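Local coordinates for protein EH1AB1 (Metagenome, PDB 6I8F) that probably hydrolyses carboxylic esters as a serine hydrolase of the alpha/beta-hydrolase fold, at residues V183-C188 against T194-Q199; Q127-D132 against R153-N158; P260-L265 against D281-A286. One frame throughout, in Å; residues are numbered along the deposited sequence.

Contact 1. Residues V183-C188 against T194-Q199; sequences VVCQAC and TGPAFQ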
# COMPACT_ATOMS: atom_id res chain seq x y z
N VAL A 183 12.95 -14.40 4.62
CA VAL A 183 13.52 -15.57 5.26
C VAL A 183 13.85 -15.25 6.72
O VAL A 183 13.62 -16.08 7.58
CB VAL A 183 14.74 -16.10 4.48
CG1 VAL A 183 15.56 -17.09 5.30
CG2 VAL A 183 14.30 -16.72 3.17
N VAL A 184 14.38 -14.04 6.99
CA VAL A 184 14.68 -13.63 8.37
C VAL A 184 13.41 -13.76 9.23
O VAL A 184 13.47 -14.26 10.35
CB VAL A 184 15.26 -12.21 8.47
CG1 VAL A 184 15.29 -11.70 9.91
CG2 VAL A 184 16.65 -12.13 7.86
N CYS A 185 12.27 -13.29 8.71
CA CYS A 185 11.00 -13.35 9.46
C CYS A 185 10.61 -14.79 9.77
O CYS A 185 10.23 -15.10 10.92
CB CYS A 185 9.87 -12.67 8.70
SG CYS A 185 10.13 -10.89 8.49
N GLN A 186 10.71 -15.66 8.77
CA GLN A 186 10.36 -17.09 8.91
C GLN A 186 11.32 -17.78 9.88
O GLN A 186 10.88 -18.59 10.71
CB GLN A 186 10.35 -17.81 7.56
CG GLN A 186 9.13 -17.49 6.72
CD GLN A 186 9.02 -18.43 5.56
OE1 GLN A 186 9.55 -19.55 5.60
NE2 GLN A 186 8.35 -17.99 4.50
N ALA A 187 12.61 -17.42 9.81
CA ALA A 187 13.66 -18.00 10.67
C ALA A 187 13.39 -17.70 12.14
O ALA A 187 13.38 -18.61 12.98
CB ALA A 187 15.01 -17.49 10.26
N CYS A 188 13.14 -16.43 12.46
CA CYS A 188 12.80 -16.03 13.83
C CYS A 188 11.53 -16.75 14.30
O CYS A 188 11.47 -17.25 15.43
CB CYS A 188 12.61 -14.53 13.95
SG CYS A 188 14.15 -13.65 13.67
N THR A 194 11.49 -13.57 18.99
CA THR A 194 10.92 -12.32 18.54
C THR A 194 11.47 -11.97 17.15
O THR A 194 12.66 -11.87 16.94
CB THR A 194 11.21 -11.21 19.54
OG1 THR A 194 10.60 -11.65 20.75
CG2 THR A 194 10.66 -9.85 19.14
N GLY A 195 10.55 -11.81 16.20
CA GLY A 195 10.90 -11.46 14.88
C GLY A 195 10.66 -9.98 14.62
O GLY A 195 10.26 -9.24 15.52
N PRO A 196 10.91 -9.52 13.38
CA PRO A 196 10.65 -8.14 12.98
C PRO A 196 9.18 -7.75 13.16
O PRO A 196 8.32 -8.61 13.07
CB PRO A 196 11.01 -8.13 11.49
CG PRO A 196 12.00 -9.26 11.35
CD PRO A 196 11.45 -10.32 12.27
N ALA A 197 8.93 -6.46 13.40
CA ALA A 197 7.58 -5.92 13.52
C ALA A 197 6.94 -5.69 12.14
O ALA A 197 5.73 -5.43 12.04
CB ALA A 197 7.66 -4.62 14.29
N PHE A 198 7.74 -5.74 11.07
CA PHE A 198 7.29 -5.37 9.72
C PHE A 198 8.30 -5.91 8.72
O PHE A 198 9.48 -6.03 9.07
CB PHE A 198 7.13 -3.85 9.63
CG PHE A 198 6.57 -3.29 8.34
CD1 PHE A 198 7.41 -2.87 7.32
CD2 PHE A 198 5.20 -3.14 8.16
CE1 PHE A 198 6.90 -2.33 6.14
CE2 PHE A 198 4.69 -2.59 7.00
CZ PHE A 198 5.54 -2.19 5.99
N GLN A 199 7.85 -6.23 7.50
CA GLN A 199 8.73 -6.71 6.44
C GLN A 199 8.41 -5.95 5.14
O GLN A 199 7.27 -5.90 4.70
CB GLN A 199 8.66 -8.23 6.28
CG GLN A 199 7.28 -8.79 5.94
CD GLN A 199 7.24 -10.30 5.88
OE1 GLN A 199 8.08 -10.94 5.25
NE2 GLN A 199 6.27 -10.90 6.55
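The sulfur of C185 sits between P196 and Q199 and carries much of the apolar packing. It lies 3.8 Å from CG of P196, with CB and CD of the same ring slightly farther off, and C185 SG is also 3.8 Å from CB of Q199. With SG anti to its own carbonyl carbon (chi1 -65°), the thiol reaches out from the helix into the angle between the ring and the glutamine. Q199 places CG between its backbone N and carbonyl carbon (chi1 60°) and then extends alongside C185, its OE1 in van der Waals contact with C185 SG at 3.8 Å. V184 adds a looser touch, its CG1 coming to 4.3 Å from CG of P196.

Helix 176-190, strand 169-174 before it and strand 198-202 after it form a beta-alpha-beta crossover of the alpha/beta-hydrolase fold; the contact lies where the returning chain runs back past the later turns of the helix to enter the sheet. Here the CA atoms of C188 and G195 are 5.1 Å apart, and CB of C188 rests 3.6 Å from CA of G195, where the chain has no side chain to hold it off.

Among polar groups, the amide NE2 of Q199 is satisfied by the carbonyl of P260, on the loop entering the next strand. At the outer end, the carbonyl O of T194 accepts a hydrogen bond from NH1 of R156, on helix 143-157.

Contact 2. Residues Q127-D132 against R153-N158; sequences QVISID and RHIRDN
I155, which meets I129 and I131 of the strand, has a flat group as its neighbour on each side in sequence. The imidazole of H154 carries the amide of N158 over one face, with N158 ND2 3.6 Å above the ring plane of H154 and displaced toward the rim; the ring also stacks with F72. That same ND2 donates a hydrogen bond of 2.8 Å to the carbonyl O of H154, lying in the carbonyl plane on a lone pair, so the side chain of N158 is folded back over the end of the helix.

The guanidinium of R156 has R153 CA over one face, near its rim, and the carboxylate of D157 at its edge. The salt bridge is side-on: NE of R156 donates to OD1 of D157 at 2.8 Å, reaching it from above the carboxylate plane, whereas R156 NH2 meets D157 OD2 at 3.2 Å on the syn side, somewhat tilted out of the carboxylate plane, with a nearly straight N-H...O angle of 169°. The remaining nitrogen, NH1, forms a salt bridge with E193.

Strand 127-132 and helix 143-157 begin a beta-alpha-beta crossover that passes over strand 94-100 to reach strand 169-174, within the parallel part of the alpha/beta-hydrolase sheet. Their meeting here is purely apolar. I155 points its CD1 at the strand tip to tip, 4.1 Å from CG2 of I129 and 4.1 Å from CD1 of I131, so one methyl bridges two residues of the same sheet face. I131 offers the end of its longer branch, turned at chi2 -59°, while I129 offers its short branch. V128 and S130 face the other way, onto helix 114-124.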
# COMPACT_ATOMS: atom_id res chain seq x y z
N GLN A 127 14.73 5.42 11.06
CA GLN A 127 16.13 5.05 10.88
C GLN A 127 16.20 3.90 9.86
O GLN A 127 15.36 3.02 9.91
CB GLN A 127 16.74 4.62 12.21
CG GLN A 127 18.18 4.14 12.07
CD GLN A 127 18.90 3.95 13.38
OE1 GLN A 127 20.05 4.36 13.52
NE2 GLN A 127 18.25 3.31 14.34
N VAL A 128 17.18 3.94 8.95
CA VAL A 128 17.53 2.77 8.11
C VAL A 128 18.95 2.31 8.48
O VAL A 128 19.88 3.11 8.70
CB VAL A 128 17.40 3.08 6.61
CG1 VAL A 128 17.78 1.88 5.74
CG2 VAL A 128 15.99 3.55 6.26
N ILE A 129 19.11 0.99 8.58
CA ILE A 129 20.41 0.36 8.80
C ILE A 129 20.63 -0.65 7.69
O ILE A 129 20.01 -1.70 7.70
CB ILE A 129 20.51 -0.29 10.18
CG1 ILE A 129 20.20 0.70 11.30
CG2 ILE A 129 21.89 -0.92 10.36
CD1 ILE A 129 20.15 0.08 12.69
N SER A 130 21.53 -0.29 6.75
CA SER A 130 21.88 -1.11 5.60
C SER A 130 23.01 -2.09 5.97
O SER A 130 23.98 -1.71 6.63
CB SER A 130 22.27 -0.22 4.45
OG SER A 130 22.54 -0.99 3.29
N ILE A 131 22.87 -3.35 5.55
CA ILE A 131 23.73 -4.42 6.02
C ILE A 131 24.62 -4.90 4.88
O ILE A 131 24.15 -5.16 3.76
CB ILE A 131 22.91 -5.59 6.61
CG1 ILE A 131 21.99 -5.15 7.76
CG2 ILE A 131 23.85 -6.72 7.03
CD1 ILE A 131 22.70 -4.53 8.93
N ASP A 132 25.90 -5.04 5.20
CA ASP A 132 26.92 -5.54 4.30
C ASP A 132 27.16 -7.02 4.64
O ASP A 132 28.04 -7.36 5.42
CB ASP A 132 28.19 -4.70 4.42
CG ASP A 132 29.07 -4.70 3.18
OD1 ASP A 132 28.71 -5.37 2.18
OD2 ASP A 132 30.10 -4.01 3.22
N ARG A 153 19.11 -10.30 14.54
CA ARG A 153 19.15 -10.75 15.95
C ARG A 153 20.04 -9.78 16.76
O ARG A 153 19.69 -9.38 17.85
CB ARG A 153 19.66 -12.19 16.05
CG ARG A 153 18.70 -13.26 15.55
CD ARG A 153 19.23 -14.66 15.82
NE ARG A 153 18.26 -15.71 15.50
CZ ARG A 153 18.56 -16.93 15.05
NH1 ARG A 153 19.80 -17.25 14.73
NH2 ARG A 153 17.60 -17.84 14.90
N HIS A 154 21.19 -9.40 16.20
CA HIS A 154 22.16 -8.54 16.91
C HIS A 154 21.57 -7.14 17.17
O HIS A 154 21.70 -6.60 18.27
CB HIS A 154 23.46 -8.45 16.12
CG HIS A 154 24.48 -7.59 16.79
ND1 HIS A 154 25.27 -8.06 17.83
CD2 HIS A 154 24.81 -6.29 16.61
CE1 HIS A 154 26.07 -7.09 18.24
NE2 HIS A 154 25.81 -5.99 17.51
N ILE A 155 20.96 -6.54 16.15
CA ILE A 155 20.34 -5.21 16.31
C ILE A 155 19.12 -5.30 17.24
O ILE A 155 18.95 -4.44 18.11
CB ILE A 155 20.01 -4.60 14.94
CG1 ILE A 155 21.32 -4.29 14.20
CG2 ILE A 155 19.12 -3.37 15.10
CD1 ILE A 155 21.20 -4.21 12.69
N ARG A 156 18.30 -6.35 17.09
CA ARG A 156 17.15 -6.60 17.98
C ARG A 156 17.63 -6.66 19.44
O ARG A 156 17.04 -6.06 20.32
CB ARG A 156 16.42 -7.89 17.58
CG ARG A 156 15.25 -8.28 18.48
CD ARG A 156 14.93 -9.77 18.45
NE ARG A 156 16.04 -10.64 18.87
CZ ARG A 156 16.23 -11.89 18.45
NH1 ARG A 156 15.36 -12.49 17.66
NH2 ARG A 156 17.32 -12.54 18.83
N ASP A 157 18.70 -7.42 19.69
CA ASP A 157 19.13 -7.68 21.05
C ASP A 157 19.88 -6.48 21.62
O ASP A 157 20.08 -6.40 22.81
CB ASP A 157 19.96 -8.97 21.11
CG ASP A 157 19.13 -10.21 20.79
OD1 ASP A 157 17.89 -10.13 20.87
OD2 ASP A 157 19.74 -11.22 20.44
N ASN A 158 20.31 -5.55 20.76
CA ASN A 158 21.12 -4.39 21.15
C ASN A 158 20.47 -3.11 20.62
O ASN A 158 21.16 -2.16 20.22
CB ASN A 158 22.55 -4.58 20.66
CG ASN A 158 23.20 -5.78 21.31
OD1 ASN A 158 23.60 -5.70 22.47
ND2 ASN A 158 23.24 -6.91 20.61

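Contact 3. Residues P260-L265 against D281-A286; sequences PPAFVL and DRLIEA
On the helix that brings L283 against A262 and V264, the carboxylate atom OD1 of D281 is gripped twice, by NH2 of R277 of the second subunit in a salt bridge and by a bound glycerol, probably from the crystallisation liquor. OE2 of E285, one turn on, forms a salt bridge with the same NH2 of R277 of the second subunit, so two carboxylates converge on one arginine at the subunit interface. Between them the helix is held by its own backbone, E285 N donating to D281 O at 2.9 Å.

Toward the strand the helix presents L283. This residue points at the strand, and with CG anti to its carbonyl carbon (chi1 -72°) its CD1 comes to 3.7 Å from CB of A262. The same methyl lies 4.2 Å from CG2 of V264, whose side chain and that of L283 cross obliquely. A262 and V264, two residues apart on the strand, thus present a small and a branched side chain to one leucine, while F263 between them faces helix 310-327 on the other side of the sheet. F256 and T290 also touch L283.

Strand 262-267, helix 273-285 and strand 290-296 form a beta-alpha-beta unit, and the turn from this strand to its helix carries the probable acid of the catalytic triad, as is usual in alpha/beta hydrolases.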
# COMPACT_ATOMS: atom_id res chain seq x y z
N PRO A 260 5.20 -11.21 10.32
CA PRO A 260 4.89 -9.81 10.56
C PRO A 260 4.17 -9.10 9.41
O PRO A 260 4.24 -9.53 8.26
CB PRO A 260 6.24 -9.13 10.78
CG PRO A 260 7.27 -10.08 10.22
CD PRO A 260 6.64 -11.46 10.15
N PRO A 261 3.46 -7.99 9.69
CA PRO A 261 2.83 -7.19 8.64
C PRO A 261 3.85 -6.83 7.55
O PRO A 261 5.04 -6.69 7.83
CB PRO A 261 2.32 -5.94 9.38
CG PRO A 261 2.16 -6.40 10.82
CD PRO A 261 3.25 -7.43 11.03
N ALA A 262 3.38 -6.70 6.32
CA ALA A 262 4.24 -6.69 5.17
C ALA A 262 3.78 -5.62 4.18
O ALA A 262 2.61 -5.25 4.14
CB ALA A 262 4.22 -8.06 4.52
N PHE A 263 4.76 -5.11 3.43
CA PHE A 263 4.59 -4.40 2.19
C PHE A 263 5.29 -5.23 1.11
O PHE A 263 6.48 -5.49 1.25
CB PHE A 263 5.18 -2.99 2.32
CG PHE A 263 5.20 -2.19 1.04
CD1 PHE A 263 4.11 -1.44 0.65
CD2 PHE A 263 6.32 -2.17 0.24
CE1 PHE A 263 4.13 -0.70 -0.52
CE2 PHE A 263 6.34 -1.44 -0.94
CZ PHE A 263 5.25 -0.69 -1.30
N VAL A 264 4.56 -5.64 0.08
CA VAL A 264 5.11 -6.46 -1.01
C VAL A 264 4.90 -5.72 -2.33
O VAL A 264 3.77 -5.37 -2.69
CB VAL A 264 4.47 -7.87 -1.04
CG1 VAL A 264 5.12 -8.74 -2.09
CG2 VAL A 264 4.51 -8.56 0.32
N LEU A 265 6.00 -5.43 -3.03
CA LEU A 265 5.97 -4.69 -4.26
C LEU A 265 6.45 -5.60 -5.39
O LEU A 265 7.47 -6.29 -5.23
CB LEU A 265 6.85 -3.45 -4.12
CG LEU A 265 6.89 -2.53 -5.34
CD1 LEU A 265 7.11 -1.09 -4.93
CD2 LEU A 265 7.98 -2.95 -6.32
N ASP A 281 -0.25 -12.98 -1.46
CA ASP A 281 -1.48 -13.77 -1.41
C ASP A 281 -1.47 -14.71 -0.19
O ASP A 281 -2.47 -14.79 0.52
CB ASP A 281 -1.70 -14.57 -2.70
CG ASP A 281 -2.10 -13.71 -3.88
OD1 ASP A 281 -2.49 -12.53 -3.67
OD2 ASP A 281 -1.99 -14.21 -5.02
N ARG A 282 -0.35 -15.40 0.05
CA ARG A 282 -0.24 -16.34 1.18
C ARG A 282 -0.31 -15.56 2.50
O ARG A 282 -0.97 -16.02 3.47
CB ARG A 282 1.05 -17.17 1.13
CG ARG A 282 1.19 -18.07 -0.10
CD ARG A 282 0.76 -19.52 0.03
NE ARG A 282 0.80 -20.10 1.37
CZ ARG A 282 1.58 -21.11 1.78
NH1 ARG A 282 2.59 -21.54 1.04
NH2 ARG A 282 1.35 -21.68 2.94
N LEU A 283 0.36 -14.39 2.54
CA LEU A 283 0.30 -13.55 3.73
C LEU A 283 -1.15 -13.13 3.99
O LEU A 283 -1.64 -13.25 5.10
CB LEU A 283 1.23 -12.34 3.58
CG LEU A 283 2.73 -12.64 3.65
CD1 LEU A 283 3.54 -11.46 3.14
CD2 LEU A 283 3.14 -13.02 5.06
N ILE A 284 -1.85 -12.66 2.94
CA ILE A 284 -3.22 -12.14 3.10
C ILE A 284 -4.13 -13.26 3.62
O ILE A 284 -4.89 -13.07 4.57
CB ILE A 284 -3.72 -11.52 1.78
CG1 ILE A 284 -3.00 -10.20 1.50
CG2 ILE A 284 -5.23 -11.32 1.78
CD1 ILE A 284 -2.97 -9.82 0.04
N GLU A 285 -4.03 -14.42 2.98
CA GLU A 285 -4.89 -15.56 3.27
C GLU A 285 -4.66 -16.09 4.69
O GLU A 285 -5.59 -16.62 5.29
CB GLU A 285 -4.76 -16.58 2.14
CG GLU A 285 -5.63 -16.21 0.94
CD GLU A 285 -5.02 -16.40 -0.44
OE1 GLU A 285 -4.56 -17.54 -0.72
OE2 GLU A 285 -5.04 -15.42 -1.24
N ALA A 286 -3.45 -15.90 5.24
CA ALA A 286 -3.14 -16.29 6.61
C ALA A 286 -3.58 -15.22 7.62
O ALA A 286 -3.32 -15.36 8.80
CB ALA A 286 -1.66 -16.54 6.73

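In the fold
Along the chain the contacts follow in the order 2, 1, 3, none enclosing another, and all three press helices onto the same face of the central sheet. The centres of contacts 1 and 2 and of contacts 1 and 3 are each about 13 Å apart, those of contacts 2 and 3 about 23 Å, which places contact 1 in the middle. It meets contact 3 through backbone bonding between the neighbouring strands 198-202 and 262-267, and contact 2 where the loop at T194 meets helix 143-157. The row of helices 143-157, 176-190 and 273-285 thus backs the scaffold whose strand ends probably carry the catalytic serine and acid.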